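BH2602 protein (Bacillus halodurans, PDB 3NWZ) binds coenzyme A and is probably an acyl-CoA hydrolase of the hotdog-fold thioesterase superfamily. Local coordinates at residues L36-E41 with L48-Q53; G84-L89 with T153-T158; N99-D104 with A130-Q135. One frame throughout, in Å; residues are numbered along the deposited sequence.

From the N terminus, contact 1 comes first: L36-E41, late in helix 23-40, folds back through a six-residue turn onto L48-Q53 in the short helix 47-52, closing a small loop ahead of the first strand. Contact 2 opens afterwards and spans most of the remaining chain, bringing G84-L89 of helix 83-100 together with T153-T158 at the start of strand 153-163. Contact 3 falls wholly within that span, setting the residues just beyond the far end of the same helix against strand 125-135. Contacts 2 and 3 thus lay helix 83-100 along the antiparallel sheet, their centres about 19 Å apart, whereas contact 1 joins the two helices that precede the sheet.

Contact 1. Residues L36-E41 with L48-Q53; sequences LLAKQE and LASLTQ
S50 faces L36, A38 and K39 across the junction of the two helices and contributes the most surface to it. Its OG lies anti to its own backbone N (chi1 171°), a setting that carries the hydroxyl out towards the neighbouring helix. There OG lies 3.7 Å from K39 N and 3.8 Å from K39 CB, while A38 CB skirts the same hydroxyl more loosely. No hydrogen bond crosses between the two segments, and the serine meets K39 by van der Waals contact. Beside it, L51 lets the tip of its CD1 branch do the touching. That methyl lies 3.8 Å from L36 CD2, with the two leucine side chains running at a slant to each other, and it also reaches to 3.7 Å from L36 N. L36 starts away from helix 47-52 at its CB, and only the far end of the chain returns to meet L51.

The two segments belong to consecutive helices joined by a short connection, and the pair precedes strand 55-58, the first of the hotdog sheet. Their axes approach to 8.5 Å with an angle of 133° between chain directions, a steep crossing about midway between perpendicular and antiparallel. The nearest backbones belong to K39 and S50, whose CA atoms are 5.9 Å apart. Beyond CB, the K39 chain bends away from S50, and its charged end makes a cation-pi contact with Y47. L73 of the second subunit packs against L51, while Y44 of the intervening turn lies against S50.

Contact 2. Residues G84-L89 with T153-T158; sequences GITATL and TVAMGT
T86 meets A155 and V154 without a ring, amide or other planar side chain taking part: the faces brought together are aliphatic, methyl against methyl. This is a piece of the hotdog fold, in which helix 83-100 is wrapped by the antiparallel sheet. T86 points its CB at strand 153-163, and its CG2 branch does all the touching. With chi1 at -55°, OG1 sits beside the backbone N and CG2 opposite it, which turns the methyl to the strand; it lies 4.0 Å from A155 CB, with V154 CG1 slightly farther off at 4.3 Å.

Both partners can face the helix because V154 and A155 form a classic beta bulge opposite V146. The helical backbone angles of V154 break the usual up-and-down order of a strand, and two successive side chains turn to the same side. V146 of strand 139-147 also touches T86. The OG1 branch of the threonine makes a weak hydrogen bond back to H82 O.

On the helix, T88 packs against G84 of the second subunit. Within its own chain, G84 O accepts two bonds from T88, one from N at 2.8 Å and one from OG1 at 3.0 Å, the hydroxyl approaching from 39° above the carbonyl plane.

Contact 3. Residues N99-D104 with A130-Q135; sequences NRQLPD and ASIVHQ
Q101 and Q135 are brought together by contrasting torsions. In Q101 a bend at chi2 (-69°) folds the chain, leaving CB and CG turned to the strand, while in Q135 the CG stands anti to its backbone N (chi1 -166°) and the rest of the chain runs out straight towards the helix end. The two side chains meet nearly at right angles, and their amide planes are 79° apart, so the amides do not stack. Q135 NE2 comes to 3.4 Å from Q101 O, and Q135 OE1 lies 3.9 Å from Q101 CB.

I132 supplies the apolar part. Its CD1, at the end of an extended CG1 branch, is the atom that touches, lying against CB and CG of Q101, with I132 CD1 to Q101 CB at 3.8 Å. This is a contact of the protein surface, made by two glutamines and one isoleucine.

The strand turns a corner at V133, where V133 and H134 form a classic beta bulge opposite V141. H134 belongs to the CoA site, although no CoA is bound to this chain in the model, and the Q135 side chain lies about 7 Å from that of K137, another residue of the site. V133 packs on M156 of the third subunit. Q101 is the first residue beyond helix 83-100, whose M97 also covers I132, while L102 just after it rests on I140 of the adjacent strand 139-147.

Contact 1. Residues L36-E41 with L48-Q53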
ATOM      1  N   LEU A  36     -29.176   2.393 -15.768  1.00 49.37           N
ATOM      2  CA  LEU A  36     -30.322   2.304 -14.859  1.00 49.88           C
ATOM      3  C   LEU A  36     -31.382   1.346 -15.394  1.00 51.88           C
ATOM      4  O   LEU A  36     -32.045   0.649 -14.644  1.00 53.05           O
ATOM      5  CB  LEU A  36     -30.948   3.690 -14.688  1.00 39.23           C
ATOM      6  CG  LEU A  36     -30.015   4.881 -14.417  1.00 31.79           C
ATOM      7  CD1 LEU A  36     -30.837   6.165 -14.363  1.00 28.97           C
ATOM      8  CD2 LEU A  36     -29.260   4.672 -13.110  1.00 23.08           C
ATOM      9  N   LEU A  37     -31.522   1.334 -16.712  1.00 50.26           N
ATOM     10  CA  LEU A  37     -32.483   0.491 -17.399  1.00 47.87           C
ATOM     11  C   LEU A  37     -32.046  -0.967 -17.338  1.00 50.01           C
ATOM     12  O   LEU A  37     -32.864  -1.860 -17.129  1.00 64.17           O
ATOM     13  CB  LEU A  37     -32.606   0.960 -18.856  1.00 55.01           C
ATOM     14  CG  LEU A  37     -33.985   0.975 -19.520  1.00 56.29           C
ATOM     15  CD1 LEU A  37     -35.041   1.364 -18.514  1.00 61.74           C
ATOM     16  CD2 LEU A  37     -33.972   1.947 -20.689  1.00 57.03           C
ATOM     17  N   ALA A  38     -30.753  -1.204 -17.522  1.00 49.25           N
ATOM     18  CA  ALA A  38     -30.213  -2.559 -17.463  1.00 50.92           C
ATOM     19  C   ALA A  38     -30.161  -2.958 -15.994  1.00 53.72           C
ATOM     20  O   ALA A  38     -30.080  -4.145 -15.655  1.00 60.09           O
ATOM     21  CB  ALA A  38     -28.806  -2.610 -18.086  1.00 44.90           C
ATOM     22  N   LYS A  39     -30.201  -1.951 -15.126  1.00 46.52           N
ATOM     23  CA  LYS A  39     -30.189  -2.200 -13.695  1.00 45.85           C
ATOM     24  C   LYS A  39     -31.501  -2.845 -13.275  1.00 48.31           C
ATOM     25  O   LYS A  39     -31.486  -3.908 -12.658  1.00 36.32           O
ATOM     26  CB  LYS A  39     -29.972  -0.902 -12.906  1.00 40.44           C
ATOM     27  CG  LYS A  39     -30.053  -1.042 -11.364  1.00 37.66           C
ATOM     28  CD  LYS A  39     -29.023  -2.018 -10.798  1.00 40.97           C
ATOM     29  CE  LYS A  39     -29.046  -2.044  -9.266  1.00 46.71           C
ATOM     30  NZ  LYS A  39     -30.362  -2.496  -8.731  1.00 45.09           N
ATOM     31  N   GLN A  40     -32.636  -2.236 -13.619  1.00 46.67           N
ATOM     32  CA  GLN A  40     -33.913  -2.822 -13.207  1.00 58.11           C
ATOM     33  C   GLN A  40     -34.193  -4.180 -13.841  1.00 64.95           C
ATOM     34  O   GLN A  40     -34.890  -5.003 -13.246  1.00 68.09           O
ATOM     35  CB  GLN A  40     -35.094  -1.869 -13.454  1.00 46.23           C
ATOM     36  CG  GLN A  40     -35.157  -1.257 -14.821  1.00 50.63           C
ATOM     37  CD  GLN A  40     -36.478  -0.560 -15.074  1.00 54.53           C
ATOM     38  OE1 GLN A  40     -37.014   0.127 -14.202  1.00 46.34           O
ATOM     39  NE2 GLN A  40     -37.006  -0.725 -16.276  1.00 51.40           N
ATOM     40  N   GLU A  41     -33.647  -4.435 -15.027  1.00 65.34           N
ATOM     41  CA  GLU A  41     -33.867  -5.736 -15.661  1.00 70.23           C
ATOM     42  C   GLU A  41     -33.040  -6.780 -14.911  1.00 60.74           C
ATOM     43  O   GLU A  41     -33.114  -7.980 -15.185  1.00 54.68           O
ATOM     44  CB  GLU A  41     -33.450  -5.711 -17.131  1.00 79.09           C
ATOM     45  CG  GLU A  41     -33.838  -6.982 -17.867  1.00 94.17           C
ATOM     46  CD  GLU A  41     -33.351  -7.012 -19.299  1.00104.81           C
ATOM     47  OE1 GLU A  41     -33.730  -7.956 -20.027  1.00109.21           O
ATOM     48  OE2 GLU A  41     -32.588  -6.101 -19.694  1.00106.72           O
ATOM     49  N   LEU A  48     -23.272   0.806  -9.933  1.00 54.79           N
ATOM     50  CA  LEU A  48     -21.905   1.091 -10.339  1.00 47.58           C
ATOM     51  C   LEU A  48     -21.466   0.228 -11.519  1.00 45.27           C
ATOM     52  O   LEU A  48     -20.961   0.744 -12.509  1.00 39.13           O
ATOM     53  CB  LEU A  48     -20.961   0.900  -9.154  1.00 46.31           C
ATOM     54  CG  LEU A  48     -20.050   2.111  -8.915  1.00 65.27           C
ATOM     55  CD1 LEU A  48     -18.920   2.160  -9.953  1.00 71.29           C
ATOM     56  CD2 LEU A  48     -20.889   3.392  -8.963  1.00 70.12           C
ATOM     57  N   ALA A  49     -21.673  -1.081 -11.396  1.00 42.82           N
ATOM     58  CA  ALA A  49     -21.330  -2.040 -12.439  1.00 38.26           C
ATOM     59  C   ALA A  49     -22.183  -1.729 -13.660  1.00 37.96           C
ATOM     60  O   ALA A  49     -21.684  -1.637 -14.782  1.00 41.09           O
ATOM     61  CB  ALA A  49     -21.611  -3.445 -11.951  1.00 37.28           C
ATOM     62  N   SER A  50     -23.480  -1.559 -13.424  1.00 39.60           N
ATOM     63  CA  SER A  50     -24.435  -1.238 -14.481  1.00 41.36           C
ATOM     64  C   SER A  50     -24.115   0.047 -15.255  1.00 52.50           C
ATOM     65  O   SER A  50     -24.209   0.075 -16.485  1.00 51.06           O
ATOM     66  CB  SER A  50     -25.843  -1.118 -13.895  1.00 28.78           C
ATOM     67  OG  SER A  50     -26.735  -0.604 -14.870  1.00 40.87           O
ATOM     68  N   LEU A  51     -23.750   1.110 -14.542  1.00 44.56           N
ATOM     69  CA  LEU A  51     -23.451   2.380 -15.189  1.00 34.95           C
ATOM     70  C   LEU A  51     -22.058   2.407 -15.766  1.00 40.23           C
ATOM     71  O   LEU A  51     -21.724   3.297 -16.548  1.00 44.66           O
ATOM     72  CB  LEU A  51     -23.616   3.541 -14.207  1.00 31.56           C
ATOM     73  CG  LEU A  51     -25.041   4.048 -13.929  1.00 41.94           C
ATOM     74  CD1 LEU A  51     -26.025   2.902 -13.839  1.00 54.53           C
ATOM     75  CD2 LEU A  51     -25.040   4.835 -12.623  1.00 38.67           C
ATOM     76  N   THR A  52     -21.226   1.445 -15.391  1.00 40.24           N
ATOM     77  CA  THR A  52     -19.884   1.446 -15.946  1.00 42.12           C
ATOM     78  C   THR A  52     -19.721   0.382 -17.029  1.00 36.14           C
ATOM     79  O   THR A  52     -18.745   0.384 -17.766  1.00 32.54           O
ATOM     80  CB  THR A  52     -18.832   1.267 -14.859  1.00 48.55           C
ATOM     81  OG1 THR A  52     -17.547   1.547 -15.417  1.00 63.16           O
ATOM     82  CG2 THR A  52     -18.855  -0.140 -14.309  1.00 51.77           C
ATOM     83  N   GLN A  53     -20.694  -0.521 -17.117  1.00 44.55           N
ATOM     84  CA  GLN A  53     -20.703  -1.588 -18.120  1.00 44.28           C
ATOM     85  C   GLN A  53     -19.549  -2.617 -18.062  1.00 41.82           C
ATOM     86  O   GLN A  53     -19.131  -3.130 -19.097  1.00 39.63           O
ATOM     87  CB  GLN A  53     -20.732  -0.964 -19.525  1.00 55.47           C
ATOM     88  CG  GLN A  53     -21.610   0.270 -19.674  1.00 77.38           C
ATOM     89  CD  GLN A  53     -20.988   1.324 -20.593  1.00 95.25           C
ATOM     90  OE1 GLN A  53     -20.632   1.036 -21.739  1.00 99.82           O
ATOM     91  NE2 GLN A  53     -20.857   2.549 -20.090  1.00 98.84           N
TER

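Contact 2. Residues G84-L89 with T153-T158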
ATOM      1  N   GLY A  84      -9.785   6.897  -9.334  1.00 58.51           N
ATOM      2  CA  GLY A  84     -10.729   6.173  -8.503  1.00 57.18           C
ATOM      3  C   GLY A  84     -11.360   5.015  -9.242  1.00 47.87           C
ATOM      4  O   GLY A  84     -11.492   3.930  -8.691  1.00 60.24           O
ATOM      5  N   ILE A  85     -11.761   5.226 -10.489  1.00 40.94           N
ATOM      6  CA  ILE A  85     -12.358   4.132 -11.253  1.00 46.23           C
ATOM      7  C   ILE A  85     -11.280   3.065 -11.473  1.00 41.91           C
ATOM      8  O   ILE A  85     -11.568   1.878 -11.513  1.00 38.51           O
ATOM      9  CB  ILE A  85     -12.902   4.614 -12.621  1.00 52.92           C
ATOM     10  CG1 ILE A  85     -14.067   5.589 -12.422  1.00 59.07           C
ATOM     11  CG2 ILE A  85     -13.387   3.433 -13.438  1.00 59.20           C
ATOM     12  CD1 ILE A  85     -15.324   4.965 -11.846  1.00 64.21           C
ATOM     13  N   THR A  86     -10.027   3.491 -11.601  1.00 37.11           N
ATOM     14  CA  THR A  86      -8.945   2.547 -11.791  1.00 34.12           C
ATOM     15  C   THR A  86      -8.855   1.637 -10.568  1.00 28.62           C
ATOM     16  O   THR A  86      -8.829   0.395 -10.695  1.00 24.80           O
ATOM     17  CB  THR A  86      -7.592   3.242 -11.971  1.00 33.25           C
ATOM     18  OG1 THR A  86      -7.663   4.183 -13.047  1.00 47.86           O
ATOM     19  CG2 THR A  86      -6.524   2.192 -12.291  1.00 29.67           C
ATOM     20  N   ALA A  87      -8.805   2.260  -9.389  1.00 17.87           N
ATOM     21  CA  ALA A  87      -8.730   1.528  -8.122  1.00 20.66           C
ATOM     22  C   ALA A  87      -9.910   0.606  -7.980  1.00 29.78           C
ATOM     23  O   ALA A  87      -9.766  -0.591  -7.746  1.00 31.83           O
ATOM     24  CB  ALA A  87      -8.706   2.495  -6.982  1.00 21.25           C
ATOM     25  N   THR A  88     -11.094   1.168  -8.131  1.00 38.33           N
ATOM     26  CA  THR A  88     -12.324   0.400  -8.014  1.00 33.13           C
ATOM     27  C   THR A  88     -12.377  -0.795  -8.956  1.00 35.65           C
ATOM     28  O   THR A  88     -13.028  -1.786  -8.657  1.00 41.86           O
ATOM     29  CB  THR A  88     -13.527   1.323  -8.248  1.00 30.82           C
ATOM     30  OG1 THR A  88     -13.549   2.304  -7.204  1.00 35.68           O
ATOM     31  CG2 THR A  88     -14.822   0.550  -8.228  1.00 26.57           C
ATOM     32  N   LEU A  89     -11.698  -0.692 -10.094  1.00 29.43           N
ATOM     33  CA  LEU A  89     -11.651  -1.781 -11.087  1.00 30.03           C
ATOM     34  C   LEU A  89     -10.750  -2.891 -10.581  1.00 35.44           C
ATOM     35  O   LEU A  89     -11.156  -4.047 -10.534  1.00 35.89           O
ATOM     36  CB  LEU A  89     -11.102  -1.279 -12.428  1.00 28.27           C
ATOM     37  CG  LEU A  89     -11.089  -2.253 -13.607  1.00 30.99           C
ATOM     38  CD1 LEU A  89     -12.518  -2.651 -13.972  1.00 24.60           C
ATOM     39  CD2 LEU A  89     -10.411  -1.569 -14.793  1.00 33.14           C
ATOM     40  N   THR A 153       0.750  -0.614 -19.069  1.00 39.72           N
ATOM     41  CA  THR A 153       0.308  -0.770 -17.683  1.00 43.02           C
ATOM     42  C   THR A 153      -0.116   0.558 -17.043  1.00 37.99           C
ATOM     43  O   THR A 153       0.722   1.402 -16.721  1.00 43.25           O
ATOM     44  CB  THR A 153       1.417  -1.419 -16.795  1.00 50.20           C
ATOM     45  OG1 THR A 153       1.679  -2.765 -17.233  1.00 49.91           O
ATOM     46  CG2 THR A 153       0.975  -1.446 -15.327  1.00 48.49           C
ATOM     47  N   VAL A 154      -1.424   0.731 -16.866  1.00 35.40           N
ATOM     48  CA  VAL A 154      -1.982   1.926 -16.252  1.00 28.50           C
ATOM     49  C   VAL A 154      -1.656   1.932 -14.767  1.00 38.65           C
ATOM     50  O   VAL A 154      -1.284   2.965 -14.203  1.00 38.82           O
ATOM     51  CB  VAL A 154      -3.517   1.971 -16.421  1.00 34.58           C
ATOM     52  CG1 VAL A 154      -4.111   3.164 -15.656  1.00 32.15           C
ATOM     53  CG2 VAL A 154      -3.863   2.036 -17.892  1.00 35.60           C
ATOM     54  N   ALA A 155      -1.790   0.779 -14.128  1.00 35.06           N
ATOM     55  CA  ALA A 155      -1.488   0.696 -12.710  1.00 27.59           C
ATOM     56  C   ALA A 155      -1.239  -0.714 -12.235  1.00 29.03           C
ATOM     57  O   ALA A 155      -1.653  -1.688 -12.856  1.00 42.98           O
ATOM     58  CB  ALA A 155      -2.610   1.309 -11.903  1.00 31.52           C
HETATM   59  N   MSE A 156      -0.566  -0.810 -11.098  1.00 25.64           N
HETATM   60  CA  MSE A 156      -0.240  -2.093 -10.488  1.00 26.27           C
HETATM   61  C   MSE A 156      -0.577  -1.951  -8.992  1.00 33.67           C
HETATM   62  O   MSE A 156      -0.465  -0.849  -8.444  1.00 33.10           O
HETATM   63  CB  MSE A 156       1.247  -2.347 -10.722  1.00 54.07           C
HETATM   64  CG  MSE A 156       1.708  -3.759 -10.546  1.00 67.49           C
HETATM   65 SE   MSE A 156       2.422  -4.063  -8.801  1.00 76.18          SE
HETATM   66  CE  MSE A 156       1.389  -5.668  -8.401  1.00 39.14           C
ATOM     67  N   GLY A 157      -1.024  -3.038  -8.355  1.00 29.14           N
ATOM     68  CA  GLY A 157      -1.350  -3.006  -6.938  1.00 37.78           C
ATOM     69  C   GLY A 157      -1.635  -4.361  -6.283  1.00 34.88           C
ATOM     70  O   GLY A 157      -1.774  -5.374  -6.959  1.00 36.42           O
ATOM     71  N   THR A 158      -1.716  -4.384  -4.954  1.00 37.76           N
ATOM     72  CA  THR A 158      -2.014  -5.613  -4.225  1.00 34.24           C
ATOM     73  C   THR A 158      -3.223  -5.376  -3.315  1.00 29.59           C
ATOM     74  O   THR A 158      -3.587  -4.238  -3.015  1.00 40.39           O
ATOM     75  CB  THR A 158      -0.793  -6.094  -3.354  1.00 21.74           C
ATOM     76  OG1 THR A 158      -0.466  -5.088  -2.383  1.00 24.35           O
ATOM     77  CG2 THR A 158       0.472  -6.329  -4.250  1.00 17.37           C
TER

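Contact 3. Residues N99-D104 with A130-Q135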
ATOM      1  N   ASN A  99     -13.492 -14.450  -4.627  1.00 49.61           N
ATOM      2  CA  ASN A  99     -14.764 -15.131  -4.478  1.00 51.95           C
ATOM      3  C   ASN A  99     -14.988 -16.371  -5.337  1.00 54.28           C
ATOM      4  O   ASN A  99     -15.797 -17.230  -4.993  1.00 57.76           O
ATOM      5  CB  ASN A  99     -15.885 -14.110  -4.642  1.00 48.05           C
ATOM      6  CG  ASN A  99     -15.980 -13.185  -3.444  1.00 49.56           C
ATOM      7  OD1 ASN A  99     -16.258 -13.630  -2.336  1.00 56.00           O
ATOM      8  ND2 ASN A  99     -15.727 -11.896  -3.653  1.00 65.63           N
ATOM      9  N   ARG A 100     -14.264 -16.487  -6.438  1.00 42.73           N
ATOM     10  CA  ARG A 100     -14.416 -17.661  -7.271  1.00 30.82           C
ATOM     11  C   ARG A 100     -13.643 -18.856  -6.701  1.00 39.47           C
ATOM     12  O   ARG A 100     -13.951 -20.013  -7.006  1.00 45.30           O
ATOM     13  CB  ARG A 100     -13.973 -17.350  -8.693  1.00 41.50           C
ATOM     14  CG  ARG A 100     -15.148 -16.998  -9.605  1.00 58.43           C
ATOM     15  CD  ARG A 100     -15.117 -17.813 -10.892  1.00 72.25           C
ATOM     16  NE  ARG A 100     -15.005 -19.261 -10.668  1.00 84.41           N
ATOM     17  CZ  ARG A 100     -13.875 -19.906 -10.361  1.00 85.92           C
ATOM     18  NH1 ARG A 100     -12.734 -19.238 -10.235  1.00 86.62           N
ATOM     19  NH2 ARG A 100     -13.884 -21.225 -10.187  1.00 75.77           N
ATOM     20  N   GLN A 101     -12.663 -18.562  -5.845  1.00 32.62           N
ATOM     21  CA  GLN A 101     -11.832 -19.581  -5.214  1.00 44.62           C
ATOM     22  C   GLN A 101     -12.306 -19.899  -3.802  1.00 49.23           C
ATOM     23  O   GLN A 101     -11.561 -20.490  -3.010  1.00 54.05           O
ATOM     24  CB  GLN A 101     -10.382 -19.102  -5.154  1.00 46.25           C
ATOM     25  CG  GLN A 101      -9.707 -19.049  -6.508  1.00 47.32           C
ATOM     26  CD  GLN A 101      -9.481 -20.428  -7.066  1.00 57.37           C
ATOM     27  OE1 GLN A 101      -8.662 -21.179  -6.546  1.00 70.56           O
ATOM     28  NE2 GLN A 101     -10.220 -20.781  -8.117  1.00 51.09           N
ATOM     29  N   LEU A 102     -13.540 -19.510  -3.487  1.00 49.22           N
ATOM     30  CA  LEU A 102     -14.088 -19.740  -2.157  1.00 51.12           C
ATOM     31  C   LEU A 102     -15.340 -20.596  -2.157  1.00 65.04           C
ATOM     32  O   LEU A 102     -16.183 -20.489  -3.056  1.00 69.39           O
ATOM     33  CB  LEU A 102     -14.429 -18.412  -1.463  1.00 39.33           C
ATOM     34  CG  LEU A 102     -13.361 -17.404  -1.034  1.00 40.81           C
ATOM     35  CD1 LEU A 102     -14.026 -16.318  -0.168  1.00 41.38           C
ATOM     36  CD2 LEU A 102     -12.279 -18.082  -0.246  1.00 37.11           C
ATOM     37  N   PRO A 103     -15.480 -21.457  -1.135  1.00 60.23           N
ATOM     38  CA  PRO A 103     -16.629 -22.348  -0.972  1.00 62.71           C
ATOM     39  C   PRO A 103     -17.941 -21.576  -1.117  1.00 80.23           C
ATOM     40  O   PRO A 103     -17.955 -20.345  -1.014  1.00 85.85           O
ATOM     41  CB  PRO A 103     -16.433 -22.883   0.437  1.00 58.57           C
ATOM     42  CG  PRO A 103     -14.944 -23.045   0.489  1.00 58.19           C
ATOM     43  CD  PRO A 103     -14.449 -21.749  -0.122  1.00 56.60           C
ATOM     44  N   ASP A 104     -19.037 -22.290  -1.365  1.00 83.75           N
ATOM     45  CA  ASP A 104     -20.336 -21.640  -1.500  1.00 88.28           C
ATOM     46  C   ASP A 104     -20.719 -20.962  -0.188  1.00 81.44           C
ATOM     47  O   ASP A 104     -21.297 -19.873  -0.188  1.00 79.27           O
ATOM     48  CB  ASP A 104     -21.414 -22.656  -1.885  1.00 96.90           C
ATOM     49  CG  ASP A 104     -21.621 -22.743  -3.380  1.00107.45           C
ATOM     50  OD1 ASP A 104     -22.563 -23.439  -3.808  1.00116.73           O
ATOM     51  OD2 ASP A 104     -20.844 -22.112  -4.128  1.00106.01           O
ATOM     52  N   ALA A 130      -6.215  -9.872 -12.239  1.00 38.81           N
ATOM     53  CA  ALA A 130      -5.837 -10.261 -10.888  1.00 33.19           C
ATOM     54  C   ALA A 130      -5.454 -11.739 -10.750  1.00 38.12           C
ATOM     55  O   ALA A 130      -5.977 -12.589 -11.473  1.00 40.28           O
ATOM     56  CB  ALA A 130      -7.020  -9.925  -9.912  1.00 33.19           C
ATOM     57  N   SER A 131      -4.556 -12.024  -9.802  1.00 39.29           N
ATOM     58  CA  SER A 131      -4.112 -13.395  -9.499  1.00 38.83           C
ATOM     59  C   SER A 131      -3.849 -13.607  -7.992  1.00 42.28           C
ATOM     60  O   SER A 131      -3.302 -12.750  -7.308  1.00 42.60           O
ATOM     61  CB  SER A 131      -2.848 -13.775 -10.306  1.00 37.73           C
ATOM     62  OG  SER A 131      -1.678 -13.131  -9.843  1.00 42.18           O
ATOM     63  N   ILE A 132      -4.257 -14.757  -7.477  1.00 39.05           N
ATOM     64  CA  ILE A 132      -4.046 -15.061  -6.075  1.00 40.26           C
ATOM     65  C   ILE A 132      -2.547 -15.218  -5.787  1.00 42.00           C
ATOM     66  O   ILE A 132      -1.799 -15.848  -6.565  1.00 43.00           O
ATOM     67  CB  ILE A 132      -4.776 -16.341  -5.681  1.00 31.71           C
ATOM     68  CG1 ILE A 132      -6.274 -16.176  -5.931  1.00 28.46           C
ATOM     69  CG2 ILE A 132      -4.492 -16.671  -4.222  1.00 20.12           C
ATOM     70  CD1 ILE A 132      -7.086 -17.342  -5.481  1.00 46.40           C
ATOM     71  N   VAL A 133      -2.109 -14.631  -4.672  1.00 31.03           N
ATOM     72  CA  VAL A 133      -0.711 -14.668  -4.292  1.00 40.25           C
ATOM     73  C   VAL A 133      -0.582 -15.589  -3.111  1.00 50.10           C
ATOM     74  O   VAL A 133       0.477 -16.152  -2.849  1.00 67.58           O
ATOM     75  CB  VAL A 133      -0.234 -13.256  -3.902  1.00 38.40           C
ATOM     76  CG1 VAL A 133       1.235 -13.295  -3.472  1.00 43.98           C
ATOM     77  CG2 VAL A 133      -0.458 -12.296  -5.085  1.00 18.35           C
ATOM     78  N   HIS A 134      -1.692 -15.742  -2.407  1.00 40.82           N
ATOM     79  CA  HIS A 134      -1.752 -16.579  -1.223  1.00 46.36           C
ATOM     80  C   HIS A 134      -3.212 -16.844  -0.881  1.00 44.38           C
ATOM     81  O   HIS A 134      -4.070 -15.963  -1.050  1.00 52.98           O
ATOM     82  CB  HIS A 134      -1.074 -15.884  -0.039  1.00 60.31           C
ATOM     83  CG  HIS A 134      -1.114 -16.684   1.224  1.00 74.69           C
ATOM     84  ND1 HIS A 134      -0.603 -17.963   1.308  1.00 79.44           N
ATOM     85  CD2 HIS A 134      -1.599 -16.391   2.453  1.00 80.00           C
ATOM     86  CE1 HIS A 134      -0.771 -18.422   2.535  1.00 81.16           C
ATOM     87  NE2 HIS A 134      -1.375 -17.489   3.250  1.00 80.64           N
ATOM     88  N   GLN A 135      -3.482 -18.054  -0.395  1.00 27.78           N
ATOM     89  CA  GLN A 135      -4.836 -18.444  -0.020  1.00 49.95           C
ATOM     90  C   GLN A 135      -4.908 -19.076   1.368  1.00 50.38           C
ATOM     91  O   GLN A 135      -4.854 -20.303   1.496  1.00 55.93           O
ATOM     92  CB  GLN A 135      -5.406 -19.423  -1.052  1.00 59.11           C
ATOM     93  CG  GLN A 135      -6.908 -19.631  -0.943  1.00 57.65           C
ATOM     94  CD  GLN A 135      -7.484 -20.355  -2.150  1.00 72.14           C
ATOM     95  OE1 GLN A 135      -7.094 -20.097  -3.291  1.00 79.21           O
ATOM     96  NE2 GLN A 135      -8.434 -21.253  -1.904  1.00 68.98           N
TER